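Long-range contacts in aminotransferase, class V family protein (PDB 5F8V), which probably converts O-phospho-L-serine and 2-oxoglutarate to 3-phosphooxypyruvate and L-glutamate with pyridoxal 5'-phosphate, a step of serine biosynthesis: residues A95-C100 with E146-F151; F167-A172 with W190-C195; F87-E92 with M231-Q236. All blocks are in the same frame, centred on the assembly; numbering follows the deposited sequence.

Contact 1: A95-C100 with E146-F151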
loop_
_atom_site.group_PDB
_atom_site.type_symbol
_atom_site.label_atom_id
_atom_site.label_comp_id
_atom_site.label_asym_id
_atom_site.label_seq_id
_atom_site.Cartn_x
_atom_site.Cartn_y
_atom_site.Cartn_z
ATOM N N ALA A 95 -10.806 28.060 6.208
ATOM C CA ALA A 95 -11.853 27.323 5.505
ATOM C C ALA A 95 -11.310 26.386 4.432
ATOM O O ALA A 95 -10.193 26.566 3.945
ATOM C CB ALA A 95 -12.853 28.296 4.889
ATOM N N VAL A 96 -12.114 25.374 4.098
ATOM C CA VAL A 96 -11.872 24.510 2.944
ATOM C C VAL A 96 -13.183 24.276 2.201
ATOM O O VAL A 96 -14.238 24.128 2.828
ATOM C CB VAL A 96 -11.251 23.149 3.330
ATOM C CG1 VAL A 96 -9.812 23.330 3.786
ATOM C CG2 VAL A 96 -12.091 22.421 4.386
ATOM N N ASP A 97 -13.106 24.247 0.869
ATOM C CA ASP A 97 -14.281 24.039 0.021
ATOM C C ASP A 97 -14.260 22.657 -0.646
ATOM O O ASP A 97 -13.257 22.264 -1.268
ATOM C CB ASP A 97 -14.390 25.157 -1.022
ATOM C CG ASP A 97 -15.008 26.459 -0.449
ATOM O OD1 ASP A 97 -15.738 26.405 0.564
ATOM O OD2 ASP A 97 -14.777 27.548 -1.018
ATOM N N TYR A 98 -15.377 21.940 -0.495
ATOM C CA TYR A 98 -15.608 20.629 -1.106
ATOM C C TYR A 98 -16.851 20.702 -1.986
ATOM O O TYR A 98 -17.922 21.065 -1.507
ATOM C CB TYR A 98 -15.792 19.570 -0.012
ATOM C CG TYR A 98 -14.484 19.137 0.617
ATOM C CD1 TYR A 98 -13.856 17.964 0.212
ATOM C CD2 TYR A 98 -13.858 19.914 1.596
ATOM C CE1 TYR A 98 -12.654 17.564 0.760
ATOM C CE2 TYR A 98 -12.642 19.519 2.155
ATOM C CZ TYR A 98 -12.048 18.343 1.731
ATOM O OH TYR A 98 -10.857 17.924 2.253
ATOM N N LEU A 99 -16.703 20.404 -3.276
ATOM C CA LEU A 99 -17.856 20.248 -4.168
ATOM C C LEU A 99 -18.163 18.757 -4.233
ATOM O O LEU A 99 -17.340 17.971 -4.713
ATOM C CB LEU A 99 -17.574 20.801 -5.561
ATOM C CG LEU A 99 -18.674 20.565 -6.615
ATOM C CD1 LEU A 99 -19.870 21.462 -6.385
ATOM C CD2 LEU A 99 -18.134 20.744 -8.026
ATOM N N CYS A 100 -19.344 18.381 -3.758
ATOM C CA CYS A 100 -19.759 16.982 -3.693
ATOM C C CYS A 100 -20.721 16.672 -4.830
ATOM O O CYS A 100 -21.891 17.040 -4.778
ATOM C CB CYS A 100 -20.399 16.692 -2.335
ATOM S SG CYS A 100 -19.318 17.019 -0.919
ATOM N N GLU A 146 -14.606 32.375 2.054
ATOM C CA GLU A 146 -13.779 33.574 1.892
ATOM C C GLU A 146 -12.288 33.241 1.856
ATOM O O GLU A 146 -11.587 33.616 0.913
ATOM C CB GLU A 146 -14.067 34.590 3.010
ATOM C CG GLU A 146 -13.493 35.983 2.761
ATOM C CD GLU A 146 -13.484 36.849 4.014
ATOM O OE1 GLU A 146 -12.387 37.293 4.426
ATOM O OE2 GLU A 146 -14.571 37.082 4.590
ATOM N N ASP A 147 -11.820 32.533 2.877
ATOM C CA ASP A 147 -10.393 32.240 3.041
ATOM C C ASP A 147 -10.144 30.742 2.829
ATOM O O ASP A 147 -9.576 30.072 3.681
ATOM C CB ASP A 147 -9.935 32.698 4.438
ATOM C CG ASP A 147 -8.428 32.605 4.628
ATOM O OD1 ASP A 147 -7.668 33.002 3.718
ATOM O OD2 ASP A 147 -8.005 32.125 5.697
ATOM N N ALA A 148 -10.575 30.233 1.675
ATOM C CA ALA A 148 -10.507 28.796 1.383
ATOM C C ALA A 148 -9.085 28.356 1.030
ATOM O O ALA A 148 -8.438 28.952 0.179
ATOM C CB ALA A 148 -11.472 28.433 0.267
ATOM N N ALA A 149 -8.613 27.306 1.698
ATOM C CA ALA A 149 -7.282 26.754 1.466
ATOM C C ALA A 149 -7.201 26.061 0.106
ATOM O O ALA A 149 -6.133 26.027 -0.529
ATOM C CB ALA A 149 -6.913 25.772 2.574
ATOM N N TYR A 150 -8.328 25.492 -0.314
ATOM C CA TYR A 150 -8.432 24.812 -1.590
ATOM C C TYR A 150 -9.896 24.573 -1.954
ATOM O O TYR A 150 -10.801 24.781 -1.126
ATOM C CB TYR A 150 -7.651 23.480 -1.558
ATOM C CG TYR A 150 -7.999 22.527 -0.422
ATOM C CD1 TYR A 150 -7.133 22.346 0.659
ATOM C CD2 TYR A 150 -9.172 21.766 -0.451
ATOM C CE1 TYR A 150 -7.439 21.463 1.693
ATOM C CE2 TYR A 150 -9.491 20.887 0.573
ATOM C CZ TYR A 150 -8.620 20.731 1.637
ATOM O OH TYR A 150 -8.944 19.857 2.640
ATOM N N PHE A 151 -10.104 24.161 -3.202
ATOM C CA PHE A 151 -11.391 23.736 -3.729
ATOM C C PHE A 151 -11.217 22.268 -4.121
ATOM O O PHE A 151 -10.508 21.961 -5.080
ATOM C CB PHE A 151 -11.775 24.578 -4.947
ATOM C CG PHE A 151 -13.115 24.235 -5.534
ATOM C CD1 PHE A 151 -14.250 24.962 -5.184
ATOM C CD2 PHE A 151 -13.245 23.192 -6.451
ATOM C CE1 PHE A 151 -15.484 24.655 -5.736
ATOM C CE2 PHE A 151 -14.470 22.876 -6.998
ATOM C CZ PHE A 151 -15.597 23.610 -6.642
HETATM O O HOH W 1 -12.357 27.167 -2.746
#

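Contact 2: F167-A172 with W190-C195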
loop_
_atom_site.group_PDB
_atom_site.type_symbol
_atom_site.label_atom_id
_atom_site.label_comp_id
_atom_site.label_asym_id
_atom_site.label_seq_id
_atom_site.Cartn_x
_atom_site.Cartn_y
_atom_site.Cartn_z
ATOM N N PHE A 167 -11.690 21.664 -16.066
ATOM C CA PHE A 167 -11.553 22.034 -14.648
ATOM C C PHE A 167 -12.491 23.202 -14.312
ATOM O O PHE A 167 -12.707 24.070 -15.153
ATOM C CB PHE A 167 -10.115 22.448 -14.296
ATOM C CG PHE A 167 -9.087 21.336 -14.382
ATOM C CD1 PHE A 167 -9.438 19.987 -14.545
ATOM C CD2 PHE A 167 -7.737 21.653 -14.264
ATOM C CE1 PHE A 167 -8.465 19.009 -14.614
ATOM C CE2 PHE A 167 -6.764 20.670 -14.323
ATOM C CZ PHE A 167 -7.126 19.350 -14.501
ATOM N N PRO A 168 -13.062 23.214 -13.089
ATOM C CA PRO A 168 -13.824 24.383 -12.651
ATOM C C PRO A 168 -12.972 25.657 -12.581
ATOM O O PRO A 168 -11.742 25.581 -12.456
ATOM C CB PRO A 168 -14.297 24.001 -11.244
ATOM C CG PRO A 168 -14.229 22.520 -11.195
ATOM C CD PRO A 168 -13.074 22.148 -12.071
ATOM N N ASP A 169 -13.646 26.800 -12.677
ATOM C CA ASP A 169 -13.037 28.111 -12.505
ATOM C C ASP A 169 -13.403 28.644 -11.117
ATOM O O ASP A 169 -14.539 29.054 -10.881
ATOM C CB ASP A 169 -13.538 29.054 -13.606
ATOM C CG ASP A 169 -12.839 30.404 -13.600
ATOM O OD1 ASP A 169 -11.697 30.502 -13.089
ATOM O OD2 ASP A 169 -13.432 31.368 -14.135
ATOM N N VAL A 170 -12.443 28.596 -10.197
ATOM C CA VAL A 170 -12.630 29.091 -8.836
ATOM C C VAL A 170 -11.343 29.752 -8.345
ATOM O O VAL A 170 -10.258 29.445 -8.853
ATOM C CB VAL A 170 -13.045 27.971 -7.846
ATOM C CG1 VAL A 170 -14.407 27.400 -8.215
ATOM C CG2 VAL A 170 -11.992 26.877 -7.762
ATOM N N PRO A 171 -11.450 30.663 -7.355
ATOM C CA PRO A 171 -10.231 31.344 -6.898
ATOM C C PRO A 171 -9.192 30.405 -6.273
ATOM O O PRO A 171 -8.031 30.429 -6.684
ATOM C CB PRO A 171 -10.760 32.354 -5.872
ATOM C CG PRO A 171 -12.164 32.623 -6.312
ATOM C CD PRO A 171 -12.657 31.271 -6.756
ATOM N N ALA A 172 -9.617 29.561 -5.329
ATOM C CA ALA A 172 -8.679 28.697 -4.607
ATOM C C ALA A 172 -8.069 27.627 -5.528
ATOM O O ALA A 172 -8.672 27.275 -6.555
ATOM C CB ALA A 172 -9.352 28.053 -3.405
ATOM N N TRP A 190 -2.654 23.632 -15.693
ATOM C CA TRP A 190 -1.907 23.319 -14.469
ATOM C C TRP A 190 -1.867 24.484 -13.469
ATOM O O TRP A 190 -1.830 24.259 -12.260
ATOM C CB TRP A 190 -0.481 22.847 -14.805
ATOM C CG TRP A 190 -0.447 21.502 -15.477
ATOM C CD1 TRP A 190 -0.343 21.256 -16.815
ATOM C CD2 TRP A 190 -0.541 20.223 -14.842
ATOM N NE1 TRP A 190 -0.367 19.907 -17.051
ATOM C CE2 TRP A 190 -0.480 19.249 -15.858
ATOM C CE3 TRP A 190 -0.667 19.805 -13.509
ATOM C CZ2 TRP A 190 -0.544 17.878 -15.586
ATOM C CZ3 TRP A 190 -0.726 18.446 -13.234
ATOM C CH2 TRP A 190 -0.666 17.497 -14.269
ATOM N N GLU A 191 -1.913 25.722 -13.970
ATOM C CA GLU A 191 -2.007 26.914 -13.114
ATOM C C GLU A 191 -3.177 26.925 -12.104
ATOM O O GLU A 191 -3.104 27.634 -11.101
ATOM C CB GLU A 191 -2.036 28.208 -13.961
ATOM C CG GLU A 191 -3.305 28.465 -14.780
ATOM C CD GLU A 191 -3.313 27.810 -16.156
ATOM O OE1 GLU A 191 -2.402 27.016 -16.474
ATOM O OE2 GLU A 191 -4.246 28.090 -16.930
ATOM N N LYS A 192 -4.240 26.168 -12.384
ATOM C CA LYS A 192 -5.403 26.047 -11.481
ATOM C C LYS A 192 -5.238 25.019 -10.363
ATOM O O LYS A 192 -6.084 24.956 -9.452
ATOM C CB LYS A 192 -6.651 25.634 -12.280
ATOM C CG LYS A 192 -7.056 26.569 -13.397
ATOM C CD LYS A 192 -8.236 25.995 -14.167
ATOM C CE LYS A 192 -8.792 27.007 -15.156
ATOM N NZ LYS A 192 -9.468 28.149 -14.486
ATOM N N VAL A 193 -4.178 24.205 -10.446
ATOM C CA VAL A 193 -4.058 22.956 -9.697
ATOM C C VAL A 193 -3.078 23.065 -8.520
ATOM O O VAL A 193 -1.892 23.373 -8.706
ATOM C CB VAL A 193 -3.574 21.817 -10.626
ATOM C CG1 VAL A 193 -3.396 20.508 -9.849
ATOM C CG2 VAL A 193 -4.529 21.626 -11.796
ATOM N N GLY A 194 -3.590 22.803 -7.320
ATOM C CA GLY A 194 -2.777 22.608 -6.135
ATOM C C GLY A 194 -2.306 21.168 -6.041
ATOM O O GLY A 194 -1.115 20.913 -5.824
ATOM N N CYS A 195 -3.236 20.224 -6.212
ATOM C CA CYS A 195 -2.931 18.799 -6.065
ATOM C C CYS A 195 -3.851 17.907 -6.905
ATOM O O CYS A 195 -5.051 18.146 -6.985
ATOM C CB CYS A 195 -3.021 18.395 -4.596
ATOM S SG CYS A 195 -2.712 16.642 -4.255
HETATM O O HOH W 2 -9.830 27.293 -11.149
#

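Contact 3: F87-E92 with M231-Q236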
loop_
_atom_site.group_PDB
_atom_site.type_symbol
_atom_site.label_atom_id
_atom_site.label_comp_id
_atom_site.label_asym_id
_atom_site.label_seq_id
_atom_site.Cartn_x
_atom_site.Cartn_y
_atom_site.Cartn_z
ATOM N N PHE A 87 -4.585 17.568 6.251
ATOM C CA PHE A 87 -3.343 17.624 7.043
ATOM C C PHE A 87 -2.286 18.479 6.349
ATOM O O PHE A 87 -1.660 19.324 6.991
ATOM C CB PHE A 87 -2.745 16.235 7.298
ATOM C CG PHE A 87 -3.302 15.538 8.495
ATOM C CD1 PHE A 87 -3.050 16.024 9.780
ATOM C CD2 PHE A 87 -4.077 14.384 8.354
ATOM C CE1 PHE A 87 -3.570 15.386 10.887
ATOM C CE2 PHE A 87 -4.594 13.743 9.467
ATOM C CZ PHE A 87 -4.337 14.242 10.735
ATOM N N ASN A 88 -2.139 18.273 5.035
ATOM C CA ASN A 88 -1.079 18.885 4.232
ATOM C C ASN A 88 -1.354 20.284 3.677
ATOM O O ASN A 88 -0.408 21.048 3.479
ATOM C CB ASN A 88 -0.710 17.956 3.053
ATOM C CG ASN A 88 0.206 16.817 3.465
ATOM O OD1 ASN A 88 1.429 16.973 3.494
ATOM N ND2 ASN A 88 -0.375 15.652 3.758
ATOM N N PHE A 89 -2.617 20.615 3.395
ATOM C CA PHE A 89 -2.936 21.798 2.573
ATOM C C PHE A 89 -3.896 22.841 3.156
ATOM O O PHE A 89 -4.162 23.851 2.494
ATOM C CB PHE A 89 -3.473 21.358 1.202
ATOM C CG PHE A 89 -2.531 20.486 0.424
ATOM C CD1 PHE A 89 -1.245 20.927 0.104
ATOM C CD2 PHE A 89 -2.935 19.226 -0.025
ATOM C CE1 PHE A 89 -0.383 20.119 -0.622
ATOM C CE2 PHE A 89 -2.076 18.424 -0.752
ATOM C CZ PHE A 89 -0.800 18.874 -1.051
ATOM N N ILE A 90 -4.428 22.621 4.356
ATOM C CA ILE A 90 -5.183 23.675 5.042
ATOM C C ILE A 90 -4.266 24.880 5.302
ATOM O O ILE A 90 -4.666 26.022 5.101
ATOM C CB ILE A 90 -5.815 23.175 6.366
ATOM C CG1 ILE A 90 -6.985 22.234 6.050
ATOM C CG2 ILE A 90 -6.305 24.345 7.227
ATOM C CD1 ILE A 90 -7.518 21.481 7.247
ATOM N N GLY A 91 -3.040 24.603 5.733
ATOM C CA GLY A 91 -2.103 25.636 6.155
ATOM C C GLY A 91 -2.676 26.393 7.340
ATOM O O GLY A 91 -3.152 25.782 8.296
ATOM N N GLU A 92 -2.663 27.720 7.237
ATOM C CA GLU A 92 -3.225 28.611 8.248
ATOM C C GLU A 92 -4.589 29.159 7.820
ATOM O O GLU A 92 -5.118 30.050 8.482
ATOM C CB GLU A 92 -2.273 29.796 8.513
ATOM C CG GLU A 92 -0.824 29.435 8.824
ATOM C CD GLU A 92 -0.607 28.929 10.248
ATOM O OE1 GLU A 92 -1.578 28.481 10.907
ATOM O OE2 GLU A 92 0.560 28.968 10.707
ATOM N N MET A 231 2.666 10.379 5.886
ATOM C CA MET A 231 1.599 11.100 5.194
ATOM C C MET A 231 1.853 12.609 5.055
ATOM O O MET A 231 0.992 13.330 4.527
ATOM C CB MET A 231 0.266 10.868 5.920
ATOM C CG MET A 231 -0.182 9.414 5.951
ATOM S SD MET A 231 -1.614 9.137 7.010
ATOM C CE MET A 231 -2.831 10.185 6.226
ATOM N N ASP A 232 3.000 13.089 5.542
ATOM C CA ASP A 232 3.440 14.461 5.299
ATOM C C ASP A 232 4.145 14.435 3.957
ATOM O O ASP A 232 5.210 13.823 3.826
ATOM C CB ASP A 232 4.385 14.934 6.411
ATOM C CG ASP A 232 4.771 16.413 6.293
ATOM O OD1 ASP A 232 4.622 17.039 5.216
ATOM O OD2 ASP A 232 5.255 16.956 7.304
ATOM N N TYR A 233 3.550 15.082 2.959
ATOM C CA TYR A 233 4.050 14.985 1.593
ATOM C C TYR A 233 5.431 15.635 1.411
ATOM O O TYR A 233 6.180 15.224 0.529
ATOM C CB TYR A 233 3.049 15.557 0.585
ATOM C CG TYR A 233 1.739 14.785 0.424
ATOM C CD1 TYR A 233 1.716 13.392 0.269
ATOM C CD2 TYR A 233 0.520 15.462 0.384
ATOM C CE1 TYR A 233 0.513 12.702 0.106
ATOM C CE2 TYR A 233 -0.682 14.786 0.221
ATOM C CZ TYR A 233 -0.689 13.412 0.079
ATOM O OH TYR A 233 -1.905 12.766 -0.089
ATOM N N ARG A 234 5.758 16.629 2.241
ATOM C CA ARG A 234 7.115 17.205 2.296
ATOM C C ARG A 234 8.156 16.138 2.602
ATOM O O ARG A 234 9.197 16.084 1.952
ATOM C CB ARG A 234 7.214 18.287 3.380
ATOM C CG ARG A 234 6.402 19.532 3.087
ATOM C CD ARG A 234 5.886 20.208 4.349
ATOM N NE ARG A 234 4.698 20.991 4.030
ATOM C CZ ARG A 234 3.477 20.491 3.833
ATOM N NH1 ARG A 234 3.236 19.181 3.948
ATOM N NH2 ARG A 234 2.478 21.313 3.532
ATOM N N ILE A 235 7.860 15.292 3.592
ATOM C CA ILE A 235 8.748 14.177 3.961
ATOM C C ILE A 235 8.935 13.220 2.771
ATOM O O ILE A 235 10.049 12.768 2.526
ATOM C CB ILE A 235 8.272 13.448 5.262
ATOM C CG1 ILE A 235 8.829 14.140 6.513
ATOM C CG2 ILE A 235 8.738 11.993 5.323
ATOM C CD1 ILE A 235 8.470 15.600 6.648
ATOM N N GLN A 236 7.855 12.924 2.038
ATOM C CA GLN A 236 7.940 12.084 0.829
ATOM C C GLN A 236 8.845 12.708 -0.239
ATOM O O GLN A 236 9.742 12.046 -0.756
ATOM C CB GLN A 236 6.548 11.821 0.220
ATOM C CG GLN A 236 5.627 10.938 1.053
ATOM C CD GLN A 236 6.154 9.531 1.264
ATOM O OE1 GLN A 236 6.966 9.025 0.484
ATOM N NE2 GLN A 236 5.701 8.893 2.334
#

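Contact 1: A95-C100 with E146-F151
A95-C100 and E146-F151 meet as neighbouring parallel strands, 95-98 and 148-154, in the mixed seven-stranded sheet of the PLP-binding domain, and a beta bulge breaks their pairing. A95 lies opposite A148 and D97 opposite F151, a shift of one residue, and the chain turns a corner at A149. On the near side of the bulge A149 N donates to A95 O (2.8 Å); beyond it D97 N donates to Y150 O (3.1 Å), reaching it nearly along the C=O axis. The CA hydrogens of A148 and F151 make additional C-H...O contacts with the carbonyls of A95 and D97.

Y150, which with A149 forms the longer side of the bulge opposite V96, has CG in the crowded position between its backbone N and carbonyl carbon (chi1 53°), and its side chain runs beside that of V96, in the same direction. V96 CG1 sits over one face of the Y150 ring, 3.9 Å from the centroid, a CH-pi contact offset toward the rim. The Y150 edge is turned toward the face of Y98 in an offset edge-to-face pair with planes at 78°. I85, P86 and F89 of helix 78-89 pack against Y150.

A95, D97, A148 and F151 share one face of the sheet; next to it L99 CB meets F151 CZ at 3.6 Å. D97 OD2 accepts from a water that also bonds weakly to Y150 O, while OD1 is held by S145 and N123. Between the two tyrosines, Y150 OH donates to Y98 OH at 2.7 Å.

Contact 2: F167-A172 with W190-C195
K192 sets out with CG anti to its carbonyl carbon (chi1 -59°), runs extended through CD and CE, and bends at the last torsion (chi4 -69°), which turns NZ toward D169. D169 in turn has CG anti to its backbone N (chi1 -174°), and the two side chains meet obliquely in a long salt bridge, D169 OD1 to K192 NZ 3.5 Å. A water lies at this polar end: it donates to P168 O (2.9 Å), accepts from V170 N (3.1 Å) and takes a weak bond from K192 NZ, which links the ammonium group only loosely to the loop backbone.

Farther back, the aliphatic part of the lysine lies against F167, with K192 CD 4.0 Å from F167 CB and near the plane of the ring, at its edge. F167 crosses V193 obliquely, its CE2 touching V193 CG2 at 3.5 Å. L174, I176 and Y153 also pack on the phenylalanine.

The contact thus runs from the buried V193 to the exposed carboxylate of D169. It is loop-to-strand-start packing where two inner, parallel strands of the alpha/beta sheet begin, joining the connection into strand 174-177 to the 3-10 turn that leads into the neighbouring strand 193-199.

Contact 3: F87-E92 with M231-Q236
The side chains of N88 and R234 run antiparallel past one another, with amide and guanidinium planes only 12° apart. In this nearly coplanar setting R234 grips the asparagine end-on with two nitrogens: NH2 donates to the backbone O of N88 (2.9 Å), on a lone pair in the carbonyl plane, and NH1 donates to the side-chain OD1 of N88 (2.9 Å). A second donor, Y233 N, reaches N88 OD1 in a nearly straight bond (2.9 Å, 170° at the hydrogen). At the other end of the amide, N88 ND2 donates to M231 O at 2.8 Å, within both the amide and carbonyl planes, and also bonds to A84 O. With both ends of the amide engaged, its rotation is fixed.

The Y233 side chain crosses N88 at about a right angle, yet its ring plane is only 22° from the amide, and Y233 CD2 comes to 3.4 Å from N88 CG. F89 also crosses Y233 at about a right angle, F89 CZ to Y233 CD2 3.9 Å.

D232 OD1 accepts from R234 N and NH1, which approach from opposite faces of the carboxylate; the ion pair probably helps steer the guanidinium, whose NH2 also bonds to R221 O. Beside this polar cluster M231 packs on M231 of the second subunit. The geometry is that of an N-capped helix start, D232 capping helix 233-238, docked through side-chain bonds, to backbone and to side chain, on the C-terminal end of helix 78-89.

Contacts 1 and 3 are buried, whereas contact 2 is only partly so and ends in a long salt bridge to the exposed D169, with a water beside it. Contacts 1 and 2 both reach the central sheet and meet where F151 packs on V170 and A172 on Y150; strand pairing dominates the first, hydrocarbon packing and the ion pair the second. Contact 3 joins helix ends instead, and its bonds converge on a single amide and a guanidinium. Helix 78-89 links all three: F89 O lies against A149 CB of contact 1, and the F89 ring touches C195 of contact 2. Contact 3 alone among them touches the second subunit.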